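Long-range contact in lovastatin nonaketide synthase, polyketide synthase component (Aspergillus terreus, PDB 7CPX), which builds the nonaketide backbone of dihydromonacolin L, the precursor of lovastatin, by iterative condensation, methylation, dehydration and reduction of malonyl-derived units on its carrier domain: residues A651-S656 against W797-D802. The protein carries 2 engineered substitutions. Sequence-based numbering, arbitrary orientation.
Sequences AVVGHS and WYSSVD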
loop_
_atom_site.group_PDB
_atom_site.type_symbol
_atom_site.label_atom_id
_atom_site.label_comp_id
_atom_site.label_asym_id
_atom_site.label_seq_id
_atom_site.Cartn_x
_atom_site.Cartn_y
_atom_site.Cartn_z
ATOM N N ALA A 651 76.496 21.460 0.879
ATOM C CA ALA A 651 77.604 21.011 1.709
ATOM C C ALA A 651 78.060 22.100 2.668
ATOM O O ALA A 651 78.242 23.257 2.277
ATOM C CB ALA A 651 78.786 20.564 0.843
ATOM N N VAL A 652 78.243 21.710 3.929
ATOM C CA VAL A 652 78.888 22.531 4.947
ATOM C C VAL A 652 79.917 21.661 5.652
ATOM O O VAL A 652 79.611 20.531 6.048
ATOM C CB VAL A 652 77.878 23.105 5.958
ATOM C CG1 VAL A 652 78.595 23.592 7.210
ATOM C CG2 VAL A 652 77.089 24.238 5.330
ATOM N N VAL A 653 81.129 22.182 5.807
ATOM C CA VAL A 653 82.221 21.397 6.367
ATOM C C VAL A 653 82.105 21.375 7.885
ATOM O O VAL A 653 81.518 22.271 8.503
ATOM C CB VAL A 653 83.591 21.955 5.927
ATOM C CG1 VAL A 653 83.641 22.202 4.416
ATOM C CG2 VAL A 653 83.927 23.214 6.701
ATOM N N GLY A 654 82.675 20.337 8.491
ATOM C CA GLY A 654 82.762 20.252 9.935
ATOM C C GLY A 654 84.134 20.652 10.431
ATOM O O GLY A 654 84.590 21.772 10.180
ATOM N N HIS A 655 84.806 19.744 11.134
ATOM C CA HIS A 655 86.159 19.970 11.615
ATOM C C HIS A 655 87.003 18.730 11.361
ATOM O O HIS A 655 86.505 17.602 11.403
ATOM C CB HIS A 655 86.173 20.316 13.111
ATOM C CG HIS A 655 85.602 19.244 13.985
ATOM N ND1 HIS A 655 84.255 19.148 14.263
ATOM C CD2 HIS A 655 86.194 18.221 14.645
ATOM C CE1 HIS A 655 84.043 18.113 15.056
ATOM N NE2 HIS A 655 85.204 17.533 15.304
ATOM N N SER A 656 88.288 18.952 11.089
ATOM C CA SER A 656 89.254 17.876 10.853
ATOM C C SER A 656 88.709 16.997 9.733
ATOM O O SER A 656 88.520 17.507 8.615
ATOM C CB SER A 656 89.530 17.169 12.181
ATOM O OG SER A 656 90.466 16.118 12.014
ATOM N N TRP A 797 78.793 24.510 -1.729
ATOM C CA TRP A 797 79.668 24.098 -0.643
ATOM C C TRP A 797 80.167 25.325 0.104
ATOM O O TRP A 797 80.588 26.309 -0.512
ATOM C CB TRP A 797 80.846 23.282 -1.189
ATOM C CG TRP A 797 81.887 22.939 -0.178
ATOM C CD1 TRP A 797 81.888 21.871 0.667
ATOM C CD2 TRP A 797 83.094 23.659 0.082
ATOM N NE1 TRP A 797 83.020 21.884 1.444
ATOM C CE2 TRP A 797 83.777 22.972 1.105
ATOM C CE3 TRP A 797 83.664 24.820 -0.448
ATOM C CZ2 TRP A 797 85.000 23.408 1.609
ATOM C CZ3 TRP A 797 84.875 25.252 0.054
ATOM C CH2 TRP A 797 85.532 24.548 1.070
ATOM N N TYR A 798 80.115 25.259 1.433
ATOM C CA TYR A 798 80.475 26.381 2.291
ATOM C C TYR A 798 81.492 25.915 3.320
ATOM O O TYR A 798 81.222 24.985 4.087
ATOM C CB TYR A 798 79.239 26.957 2.987
ATOM C CG TYR A 798 78.182 27.457 2.030
ATOM C CD1 TYR A 798 77.238 26.592 1.495
ATOM C CD2 TYR A 798 78.130 28.793 1.659
ATOM C CE1 TYR A 798 76.270 27.045 0.620
ATOM C CE2 TYR A 798 77.167 29.255 0.786
ATOM C CZ TYR A 798 76.239 28.376 0.269
ATOM O OH TYR A 798 75.277 28.832 -0.604
ATOM N N SER A 799 82.655 26.559 3.334
ATOM C CA SER A 799 83.661 26.275 4.344
ATOM C C SER A 799 83.260 26.874 5.688
ATOM O O SER A 799 82.499 27.843 5.763
ATOM C CB SER A 799 85.018 26.828 3.913
ATOM O OG SER A 799 85.980 26.672 4.942
ATOM N N SER A 800 83.788 26.280 6.756
ATOM C CA SER A 800 83.547 26.749 8.115
ATOM C C SER A 800 84.880 26.919 8.829
ATOM O O SER A 800 85.022 27.778 9.705
ATOM C CB SER A 800 82.654 25.771 8.877
ATOM O OG SER A 800 83.369 24.602 9.238
ATOM N N VAL A 801 85.861 26.093 8.457
ATOM C CA VAL A 801 87.226 26.289 8.938
ATOM C C VAL A 801 87.691 27.696 8.595
ATOM O O VAL A 801 88.230 28.421 9.440
ATOM C CB VAL A 801 88.155 25.219 8.339
ATOM C CG1 VAL A 801 89.595 25.707 8.295
ATOM C CG2 VAL A 801 88.044 23.923 9.132
ATOM N N ASP A 802 87.488 28.098 7.345
ATOM C CA ASP A 802 87.600 29.489 6.932
ATOM C C ASP A 802 86.197 30.080 6.951
ATOM O O ASP A 802 85.291 29.557 6.294
ATOM C CB ASP A 802 88.223 29.604 5.542
ATOM C CG ASP A 802 88.370 31.041 5.090
ATOM O OD1 ASP A 802 89.274 31.737 5.599
ATOM O OD2 ASP A 802 87.581 31.476 4.226
#
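V653 and W797 meet through two torsions: chi1 of W797 sets CG anti to the backbone N, while chi1 of V653, -48°, leaves CG1 beside the backbone N and anti to the carbonyl carbon. CG1 comes obliquely to the NE1-CE2-CZ2 side of the indole, with CZ2 of W797 3.3 Å from CG1 of V653. CB of A651 approaches the same indole at its edge, near the ring plane, 3.4 Å from CD1 of W797. CG2 of V653 lies 3.6 Å from CB of S800.

Backbone pairing sets the register. A651 lies beside W797 and V652 beside Y798 as parallel bridges, and the touching parts, 651-654 and 797-801, run 16° apart. The amide of Y798 donates to O of A651 (N to O 2.9 Å), and the amide of V653 donates to O of Y798 across 3.3 Å, N to O. On the sheet face of V652 and Y798, CG2 of V652 touches CB of Y798 at 4.2 Å; helix 828-838 covers this side, and the phenol hydroxyl bonds to T838. Helix 657-665 packs on W797 and V653.

Beyond the paired residues, OG of S800 donates to O of V653 (3.1 Å), from well above the carbonyl plane. OG of S799 accepts from the amide of D802, an ST motif, and also bonds to Y817.

Strand 797-798 is outermost, within this chain, in the acyltransferase domain's five-stranded parallel sheet, next to 648-652. G654 and S656 fit a GxSxG nucleophile elbow with G658; S656, with a positive phi of 55° right before helix 657-665, is probably the transacylase nucleophile. Two backbone bonds thus join the strand ends, the S800 hydroxyl carries the link from the following loop to the chain entering that turn, and A651 and V653 add apolar contact with the indole.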